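Local atomic coordinates of 3-oxo-tetronate kinase (Haemophilus influenzae, PDB entry 1YZY), a protein that catalyses the ATP-dependent phosphorylation of 3-oxo-tetronate to 3-oxo-tetronate 4-phosphate, as a member of the four-carbon acid sugar kinase family. Residues Y291-V294 and I295-D299; D7-T10 and G11-I15; A198-N201 and S202-E205. All coordinates share one frame; numbering follows the deposited sequence.

Interaction 1: Y291-V294 and I295-D299; sequences YQWV and IANLD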
ATOM      1  N   TYR A 291      25.575   1.625 -18.103  1.00 23.27           N
ATOM      2  CA  TYR A 291      25.933   0.488 -17.256  1.00 20.94           C
ATOM      3  C   TYR A 291      27.374   0.595 -16.775  1.00 21.64           C
ATOM      4  O   TYR A 291      27.661   0.409 -15.587  1.00 18.32           O
ATOM      5  CB  TYR A 291      25.745  -0.825 -18.025  1.00 20.12           C
ATOM      6  CG  TYR A 291      26.354  -2.039 -17.354  1.00 26.45           C
ATOM      7  CD1 TYR A 291      25.713  -2.670 -16.286  1.00 23.05           C
ATOM      8  CD2 TYR A 291      27.564  -2.571 -17.796  1.00 24.08           C
ATOM      9  CE1 TYR A 291      26.261  -3.799 -15.684  1.00 19.43           C
ATOM     10  CE2 TYR A 291      28.120  -3.699 -17.197  1.00 22.64           C
ATOM     11  CZ  TYR A 291      27.463  -4.309 -16.147  1.00 25.76           C
ATOM     12  OH  TYR A 291      27.987  -5.446 -15.581  1.00 29.14           O
ATOM     13  N   GLN A 292      28.277   0.846 -17.720  1.00 19.46           N
ATOM     14  CA  GLN A 292      29.693   0.969 -17.419  1.00 19.96           C
ATOM     15  C   GLN A 292      29.928   2.131 -16.471  1.00 18.49           C
ATOM     16  O   GLN A 292      30.678   1.994 -15.506  1.00 21.34           O
ATOM     17  CB  GLN A 292      30.517   1.141 -18.704  1.00 23.47           C
ATOM     18  CG  GLN A 292      30.454  -0.057 -19.663  1.00 18.04           C
ATOM     19  CD  GLN A 292      31.004  -1.359 -19.072  1.00 25.29           C
ATOM     20  OE1 GLN A 292      31.896  -1.352 -18.219  1.00 27.74           O
ATOM     21  NE2 GLN A 292      30.484  -2.489 -19.551  1.00 21.87           N
ATOM     22  N   TRP A 293      29.278   3.262 -16.744  1.00 16.25           N
ATOM     23  CA  TRP A 293      29.402   4.450 -15.901  1.00 17.68           C
ATOM     24  C   TRP A 293      28.948   4.163 -14.454  1.00 19.05           C
ATOM     25  O   TRP A 293      29.639   4.512 -13.500  1.00 19.85           O
ATOM     26  CB  TRP A 293      28.603   5.612 -16.505  1.00 14.61           C
ATOM     27  CG  TRP A 293      28.649   6.894 -15.699  1.00 21.78           C
ATOM     28  CD1 TRP A 293      29.506   7.941 -15.873  1.00 16.93           C
ATOM     29  CD2 TRP A 293      27.805   7.253 -14.595  1.00 21.87           C
ATOM     30  NE1 TRP A 293      29.255   8.926 -14.947  1.00 11.96           N
ATOM     31  CE2 TRP A 293      28.217   8.527 -14.149  1.00 21.78           C
ATOM     32  CE3 TRP A 293      26.738   6.618 -13.939  1.00 25.40           C
ATOM     33  CZ2 TRP A 293      27.603   9.180 -13.074  1.00 21.17           C
ATOM     34  CZ3 TRP A 293      26.126   7.270 -12.869  1.00 25.38           C
ATOM     35  CH2 TRP A 293      26.565   8.539 -12.450  1.00 22.12           C
ATOM     36  N   VAL A 294      27.789   3.534 -14.291  1.00 21.16           N
ATOM     37  CA  VAL A 294      27.280   3.210 -12.955  1.00 22.16           C
ATOM     38  C   VAL A 294      28.260   2.368 -12.137  1.00 24.52           C
ATOM     39  O   VAL A 294      28.609   2.734 -11.019  1.00 19.06           O
ATOM     40  CB  VAL A 294      25.922   2.444 -13.020  1.00 22.68           C
ATOM     41  CG1 VAL A 294      25.537   1.923 -11.639  1.00 16.05           C
ATOM     42  CG2 VAL A 294      24.833   3.349 -13.559  1.00 16.95           C
ATOM     43  N   ILE A 295      28.652   1.217 -12.679  1.00 29.54           N
ATOM     44  CA  ILE A 295      29.562   0.312 -11.986  1.00 32.64           C
ATOM     45  C   ILE A 295      30.942   0.908 -11.698  1.00 31.88           C
ATOM     46  O   ILE A 295      31.618   0.485 -10.759  1.00 32.35           O
ATOM     47  CB  ILE A 295      29.703  -1.035 -12.735  1.00 36.62           C
ATOM     48  CG1 ILE A 295      30.372  -0.834 -14.098  1.00 42.58           C
ATOM     49  CG2 ILE A 295      28.330  -1.663 -12.947  1.00 36.81           C
ATOM     50  CD1 ILE A 295      30.720  -2.134 -14.809  1.00 40.21           C
ATOM     51  N   ALA A 296      31.355   1.883 -12.501  1.00 27.99           N
ATOM     52  CA  ALA A 296      32.647   2.535 -12.318  1.00 29.03           C
ATOM     53  C   ALA A 296      32.564   3.646 -11.282  1.00 29.36           C
ATOM     54  O   ALA A 296      33.576   4.266 -10.929  1.00 35.02           O
ATOM     55  CB  ALA A 296      33.147   3.089 -13.635  1.00 26.59           C
ATOM     56  N   ASN A 297      31.353   3.894 -10.799  1.00 28.81           N
ATOM     57  CA  ASN A 297      31.118   4.920  -9.793  1.00 30.02           C
ATOM     58  C   ASN A 297      30.361   4.331  -8.612  1.00 31.29           C
ATOM     59  O   ASN A 297      29.670   5.050  -7.890  1.00 32.62           O
ATOM     60  CB  ASN A 297      30.334   6.089 -10.390  1.00 27.94           C
ATOM     61  CG  ASN A 297      31.193   6.988 -11.255  1.00 26.40           C
ATOM     62  OD1 ASN A 297      32.141   7.610 -10.772  1.00 29.90           O
ATOM     63  ND2 ASN A 297      30.844   7.094 -12.531  1.00 21.21           N
ATOM     64  N   LEU A 298      30.490   3.020  -8.421  1.00 34.57           N
ATOM     65  CA  LEU A 298      29.825   2.325  -7.323  1.00 36.57           C
ATOM     66  C   LEU A 298      30.608   2.387  -6.017  1.00 38.05           C
ATOM     67  O   LEU A 298      30.198   1.807  -5.010  1.00 41.50           O
ATOM     68  CB  LEU A 298      29.579   0.858  -7.678  1.00 33.85           C
ATOM     69  CG  LEU A 298      28.373   0.513  -8.544  1.00 37.21           C
ATOM     70  CD1 LEU A 298      28.303  -0.991  -8.703  1.00 33.12           C
ATOM     71  CD2 LEU A 298      27.091   1.039  -7.910  1.00 38.44           C
ATOM     72  N   ASP A 299      31.742   3.075  -6.033  1.00 43.74           N
ATOM     73  CA  ASP A 299      32.566   3.168  -4.839  1.00 47.39           C
ATOM     74  C   ASP A 299      32.578   4.520  -4.138  1.00 45.21           C
ATOM     75  O   ASP A 299      33.321   4.706  -3.177  1.00 46.73           O
ATOM     76  CB  ASP A 299      33.992   2.697  -5.141  1.00 53.68           C
ATOM     77  CG  ASP A 299      34.056   1.211  -5.450  1.00 61.43           C
ATOM     78  OD1 ASP A 299      34.271   0.415  -4.508  1.00 68.40           O
ATOM     79  OD2 ASP A 299      33.871   0.839  -6.629  1.00 70.93           O
TER

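Interaction 2: D7-T10 and G11-I15; sequences DDFT and GASDI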
ATOM      1  N   ASP A   7      -8.294  -4.471  -1.519  1.00 18.88           N
ATOM      2  CA  ASP A   7      -8.981  -4.208  -2.782  1.00 21.13           C
ATOM      3  C   ASP A   7      -8.327  -3.195  -3.732  1.00 20.09           C
ATOM      4  O   ASP A   7      -8.946  -2.741  -4.703  1.00 16.62           O
ATOM      5  CB  ASP A   7     -10.459  -3.844  -2.520  1.00 20.47           C
ATOM      6  CG  ASP A   7     -10.658  -2.405  -2.046  1.00 17.64           C
ATOM      7  OD1 ASP A   7      -9.767  -1.822  -1.385  1.00 23.65           O
ATOM      8  OD2 ASP A   7     -11.733  -1.850  -2.349  1.00 21.03           O
ATOM      9  N   ASP A   8      -7.123  -2.756  -3.389  1.00 23.76           N
ATOM     10  CA  ASP A   8      -6.372  -1.841  -4.250  1.00 25.75           C
ATOM     11  C   ASP A   8      -4.911  -1.772  -3.801  1.00 24.59           C
ATOM     12  O   ASP A   8      -4.578  -2.188  -2.687  1.00 20.88           O
ATOM     13  CB  ASP A   8      -7.031  -0.450  -4.346  1.00 24.34           C
ATOM     14  CG  ASP A   8      -6.636   0.482  -3.217  1.00 19.98           C
ATOM     15  OD1 ASP A   8      -6.396  -0.007  -2.093  1.00 20.36           O
ATOM     16  OD2 ASP A   8      -6.583   1.708  -3.463  1.00 21.21           O
ATOM     17  N   PHE A   9      -4.054  -1.242  -4.668  1.00 21.96           N
ATOM     18  CA  PHE A   9      -2.632  -1.151  -4.375  1.00 21.26           C
ATOM     19  C   PHE A   9      -2.256  -0.151  -3.282  1.00 17.60           C
ATOM     20  O   PHE A   9      -1.522  -0.489  -2.362  1.00 16.32           O
ATOM     21  CB  PHE A   9      -1.838  -0.859  -5.655  1.00 24.10           C
ATOM     22  CG  PHE A   9      -0.360  -0.942  -5.467  1.00 30.45           C
ATOM     23  CD1 PHE A   9       0.251  -2.172  -5.243  1.00 29.47           C
ATOM     24  CD2 PHE A   9       0.415   0.211  -5.442  1.00 30.94           C
ATOM     25  CE1 PHE A   9       1.609  -2.254  -4.990  1.00 31.65           C
ATOM     26  CE2 PHE A   9       1.774   0.139  -5.187  1.00 33.90           C
ATOM     27  CZ  PHE A   9       2.372  -1.096  -4.960  1.00 29.21           C
ATOM     28  N   THR A  10      -2.714   1.091  -3.425  1.00 19.36           N
ATOM     29  CA  THR A  10      -2.429   2.139  -2.451  1.00 21.96           C
ATOM     30  C   THR A  10      -2.855   1.709  -1.031  1.00 21.15           C
ATOM     31  O   THR A  10      -2.142   1.952  -0.044  1.00 17.65           O
ATOM     32  CB  THR A  10      -3.159   3.440  -2.823  1.00 26.91           C
ATOM     33  OG1 THR A  10      -3.047   3.673  -4.232  1.00 29.59           O
ATOM     34  CG2 THR A  10      -2.544   4.615  -2.093  1.00 25.64           C
ATOM     35  N   GLY A  11      -4.042   1.113  -0.939  1.00 17.10           N
ATOM     36  CA  GLY A  11      -4.545   0.643   0.335  1.00 14.22           C
ATOM     37  C   GLY A  11      -3.713  -0.501   0.876  1.00 16.02           C
ATOM     38  O   GLY A  11      -3.486  -0.580   2.085  1.00 16.80           O
ATOM     39  N   ALA A  12      -3.295  -1.418   0.002  1.00 13.81           N
ATOM     40  CA  ALA A  12      -2.474  -2.547   0.436  1.00 15.68           C
ATOM     41  C   ALA A  12      -1.143  -2.047   0.998  1.00 14.69           C
ATOM     42  O   ALA A  12      -0.685  -2.533   2.029  1.00 20.35           O
ATOM     43  CB  ALA A  12      -2.240  -3.524  -0.707  1.00  8.35           C
ATOM     44  N   SER A  13      -0.534  -1.082   0.320  1.00 14.76           N
ATOM     45  CA  SER A  13       0.729  -0.511   0.762  1.00 18.79           C
ATOM     46  C   SER A  13       0.517   0.213   2.085  1.00 16.87           C
ATOM     47  O   SER A  13       1.332   0.121   3.004  1.00 18.91           O
ATOM     48  CB  SER A  13       1.242   0.498  -0.265  1.00 14.44           C
ATOM     49  OG  SER A  13       1.697  -0.130  -1.446  1.00 31.18           O
ATOM     50  N   ASP A  14      -0.577   0.963   2.156  1.00 16.92           N
ATOM     51  CA  ASP A  14      -0.923   1.733   3.344  1.00 18.94           C
ATOM     52  C   ASP A  14      -1.061   0.889   4.607  1.00 16.67           C
ATOM     53  O   ASP A  14      -0.377   1.145   5.604  1.00 19.16           O
ATOM     54  CB  ASP A  14      -2.205   2.505   3.116  1.00 25.82           C
ATOM     55  CG  ASP A  14      -2.443   3.577   4.154  1.00 35.95           C
ATOM     56  OD1 ASP A  14      -1.730   4.599   4.131  1.00 39.59           O
ATOM     57  OD2 ASP A  14      -3.354   3.405   4.989  1.00 41.08           O
ATOM     58  N   ILE A  15      -1.934  -0.116   4.567  1.00 13.35           N
ATOM     59  CA  ILE A  15      -2.144  -0.966   5.728  1.00  9.31           C
ATOM     60  C   ILE A  15      -0.892  -1.747   6.072  1.00 13.59           C
ATOM     61  O   ILE A  15      -0.602  -1.956   7.252  1.00 17.95           O
ATOM     62  CB  ILE A  15      -3.373  -1.912   5.571  1.00 14.53           C
ATOM     63  CG1 ILE A  15      -3.767  -2.505   6.930  1.00  9.85           C
ATOM     64  CG2 ILE A  15      -3.081  -3.053   4.585  1.00 11.74           C
ATOM     65  CD1 ILE A  15      -5.049  -3.325   6.900  1.00 13.98           C
TER

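Interaction 3: A198-N201 and S202-E205; sequences AVDN and SQLE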
ATOM      1  N   ALA A 198     -16.376   5.508  16.080  1.00 17.00           N
ATOM      2  CA  ALA A 198     -15.023   5.891  16.466  1.00 15.88           C
ATOM      3  C   ALA A 198     -14.786   7.334  16.080  1.00 19.32           C
ATOM      4  O   ALA A 198     -14.569   7.642  14.911  1.00 23.59           O
ATOM      5  CB  ALA A 198     -13.988   4.991  15.797  1.00 10.19           C
ATOM      6  N   VAL A 199     -14.930   8.235  17.043  1.00 21.52           N
ATOM      7  CA  VAL A 199     -14.690   9.656  16.794  1.00 18.00           C
ATOM      8  C   VAL A 199     -13.315  10.022  17.349  1.00 20.66           C
ATOM      9  O   VAL A 199     -12.812  11.127  17.130  1.00 21.56           O
ATOM     10  CB  VAL A 199     -15.766  10.545  17.451  1.00 20.76           C
ATOM     11  CG1 VAL A 199     -17.063  10.440  16.683  1.00 16.59           C
ATOM     12  CG2 VAL A 199     -15.969  10.144  18.911  1.00 20.16           C
ATOM     13  N   ASP A 200     -12.707   9.050  18.024  1.00 19.80           N
ATOM     14  CA  ASP A 200     -11.405   9.175  18.646  1.00 14.42           C
ATOM     15  C   ASP A 200     -10.670   7.840  18.465  1.00 18.62           C
ATOM     16  O   ASP A 200     -11.290   6.781  18.473  1.00 20.41           O
ATOM     17  CB  ASP A 200     -11.595   9.478  20.131  1.00 21.85           C
ATOM     18  CG  ASP A 200     -10.299   9.589  20.866  1.00 20.42           C
ATOM     19  OD1 ASP A 200      -9.910   8.607  21.529  1.00 33.86           O
ATOM     20  OD2 ASP A 200      -9.662  10.658  20.772  1.00 35.28           O
ATOM     21  N   ASN A 201      -9.348   7.896  18.320  1.00 12.85           N
ATOM     22  CA  ASN A 201      -8.542   6.691  18.110  1.00 18.04           C
ATOM     23  C   ASN A 201      -8.608   5.603  19.163  1.00 16.71           C
ATOM     24  O   ASN A 201      -8.362   4.434  18.852  1.00 17.32           O
ATOM     25  CB  ASN A 201      -7.080   7.084  17.865  1.00 20.67           C
ATOM     26  CG  ASN A 201      -6.666   7.234  16.405  1.00 25.58           C
ATOM     27  OD1 ASN A 201      -7.239   8.031  15.672  1.00 18.74           O
ATOM     28  ND2 ASN A 201      -5.677   6.458  15.978  1.00 22.63           N
ATOM     29  N   SER A 202      -8.885   5.962  20.411  1.00 13.89           N
ATOM     30  CA  SER A 202      -8.966   4.936  21.444  1.00 14.04           C
ATOM     31  C   SER A 202     -10.108   3.958  21.175  1.00 16.08           C
ATOM     32  O   SER A 202     -10.088   2.825  21.670  1.00 17.30           O
ATOM     33  CB  SER A 202      -9.094   5.547  22.844  1.00 19.71           C
ATOM     34  OG  SER A 202     -10.327   6.226  23.029  1.00 20.85           O
ATOM     35  N   GLN A 203     -11.097   4.387  20.388  1.00 15.68           N
ATOM     36  CA  GLN A 203     -12.222   3.518  20.045  1.00 17.13           C
ATOM     37  C   GLN A 203     -11.772   2.340  19.167  1.00 17.65           C
ATOM     38  O   GLN A 203     -12.410   1.288  19.167  1.00 14.30           O
ATOM     39  CB  GLN A 203     -13.329   4.297  19.329  1.00 15.23           C
ATOM     40  CG  GLN A 203     -14.363   4.933  20.239  1.00 13.84           C
ATOM     41  CD  GLN A 203     -14.023   6.359  20.610  1.00 18.24           C
ATOM     42  OE1 GLN A 203     -13.506   6.624  21.693  1.00 19.52           O
ATOM     43  NE2 GLN A 203     -14.358   7.296  19.733  1.00 10.70           N
ATOM     44  N   LEU A 204     -10.717   2.545  18.374  1.00 14.73           N
ATOM     45  CA  LEU A 204     -10.178   1.492  17.497  1.00 16.32           C
ATOM     46  C   LEU A 204      -9.350   0.530  18.325  1.00 13.49           C
ATOM     47  O   LEU A 204      -9.245  -0.663  18.011  1.00 11.88           O
ATOM     48  CB  LEU A 204      -9.331   2.095  16.365  1.00 13.24           C
ATOM     49  CG  LEU A 204     -10.107   2.958  15.370  1.00 13.98           C
ATOM     50  CD1 LEU A 204      -9.146   3.718  14.488  1.00 13.16           C
ATOM     51  CD2 LEU A 204     -11.073   2.084  14.544  1.00 15.15           C
ATOM     52  N   GLU A 205      -8.763   1.075  19.385  1.00 13.68           N
ATOM     53  CA  GLU A 205      -7.955   0.315  20.325  1.00 18.46           C
ATOM     54  C   GLU A 205      -8.869  -0.657  21.097  1.00 16.87           C
ATOM     55  O   GLU A 205      -8.484  -1.792  21.405  1.00 19.57           O
ATOM     56  CB  GLU A 205      -7.267   1.304  21.266  1.00 24.30           C
ATOM     57  CG  GLU A 205      -6.215   0.732  22.198  1.00 34.55           C
ATOM     58  CD  GLU A 205      -5.392   1.825  22.874  1.00 41.88           C
ATOM     59  OE1 GLU A 205      -4.345   1.497  23.471  1.00 48.12           O
ATOM     60  OE2 GLU A 205      -5.780   3.015  22.798  1.00 43.43           O
TER

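Interaction 1: Y291-V294 and I295-D299
Tyr291 O receives the amide of Ile295 in an almost straight bond (N to O 3.2 Å, N-H...O angle 178°), a regular i to i+4 link in the last turns of a helix. One residue on, the pattern begins to fray. Ala296 N bonds to Gln292 O and more weakly to Trp293 O, while Asn297 N bonds to Val294 O, three residues back, at 3.0 Å, from above the carbonyl plane. A type I beta turn from Ile295 to Leu298 then leads the chain out of the helix.

Among the side chains, Asn297 folds back on the helix end. With CG beside its own backbone N (chi1 -76°), its ND2 donates to Trp293 O at 3.0 Å, a bent bond whose donor is tilted out of the carbonyl plane. The same nitrogen lies over one face of the Trp293 indole, toward its rim, 3.4 Å from CE2, with amide and ring planes 54° apart. ND2 thus meets both the carbonyl and the ring face of Trp293. On another side of the helix, Ile295 places CG2 over one face of the Tyr291 ring, while its CD1 packs 3.9 Å from Tyr291 CE2. Val294 CG1 and Leu298 CD2 make a looser apolar contact at 4.1 Å. Gln292 runs alongside Ile295, and its NE2 is bonded to Glu288 one turn earlier.

The segment ends helix 286-295 in the nucleotide-binding domain, before strand 305-307. Tyr291 and Val294 pack on Leu342, and Ile295 and Leu298 on Tyr345, all against helix 324-345; Trp293 meets Phe273 of strand 272-274 edge to face.

Interaction 2: D7-T10 and G11-I15
One face of the Phe9 ring has Ser13 OG above it, offset toward the rim and 3.7 Å from CZ. With CG opposite the backbone N, chi1 of -172° carries the ring outward beside the carbonyl and brings that face over the hydroxyl. Ser13 OG also lies 3.4 Å from Phe9 O, where any hydrogen bond is weak and unsettled, and Gln28 NE2 is a further weak partner. The second flat group, the Asp8 carboxylate, is approached from above its plane: Gly11 N donates to Asp8 OD1 at 2.9 Å, with an N-H...O angle of 132°. Here chi1 of 85° sets CG between the backbone N and the carbonyl carbon, turning the carboxylate over the first turn.

This bond, in which OD1 caps Gly11 N, makes Asp8 the N-cap of the helix. Gly11 fits closely, its CA 3.1 Å from Asp8 OD1. The other oxygen, OD2, forms a salt bridge with Arg51, which also pairs with Asp7; the arginine probably helps to fix the orientation of the carboxylate. Regular helical bonds follow: Ala12 N to Asp8 O, Ser13 N to Phe9 O at 2.9 Å, and Asp14 N to Thr10 O at 2.9 Å. Asp14 points its OD2 outside the segment to Ser221 OG.

The turn opens helix 9-20 directly after strand 3-6, in the sugar-binding domain. The Phe9 side chain lies about 9 Å from Gly355, a probable ATP-binding residue. Ala12 packs on Ala6 of strand 3-6 and on Val45 and Ser47 of strand 43-47, while Phe9 rests against Gln28 and Asn30 of strand 26-30.

Interaction 3: A198-N201 and S202-E205
Two hydrogen bonds from Ser202 converge on a single carboxylate oxygen, Asp200 OD1. The Ser202 hydroxyl OG donates to it at 2.8 Å, nearly along the C-O axis, and the Ser202 backbone N at 3.0 Å, from above the carboxylate plane. The serine can use both groups together because chi1 of 67° tucks OG between its own N and carbonyl carbon. Two bonds to one oxygen fix the rotation of the carboxylate.

Backbone bonds continue the turn. Gln203 N donates to Asp200 O at 3.1 Å, and Asn201 O accepts from Leu204 N at 3.1 Å and, weakly, from Glu205 N. Both Gln203 N and Leu204 N stand above the plane of the carbonyl they meet.

Apolar packing is modest: Ala198 CB touches Gln203 CB at 3.7 Å and lies 4.3 Å from Leu204 CD2. The buried Gln203 chain bends back along residues 198-200. The Asn201 side chain reaches away from the turn to neighbouring parts of the fold, its OD1 bonded to Val117 N and its ND2 to Tyr226 OH, which fastens the turn to a nearby loop and to helix 221-232.

The bond from Ser202 N to Asp200 OD1 forms an Asx turn, a capping bond just before helix 202-210, at the loop that leaves strand 193-196 in the sugar-binding domain.

How the interactions relate
From the N terminus, interaction 2 comes first, then interaction 3, then interaction 1; each is a short, unbroken piece of chain that closes only its own turn, so none nests within or crosses another. Interactions 2 and 3 both start helices after strands of the sugar-binding domain, and their centres lie about 21 Å apart. Interaction 2 sits against strands 3-6, 26-30 and 43-47, near the probable ATP site; interaction 3 joins helix 221-232 and the loop before strand 120-123. Interaction 1 instead ends a helix, in the nucleotide-binding domain, and rests on helix 324-345, its centre about 51 Å from that of interaction 3 and on the opposite side of the chain's centre.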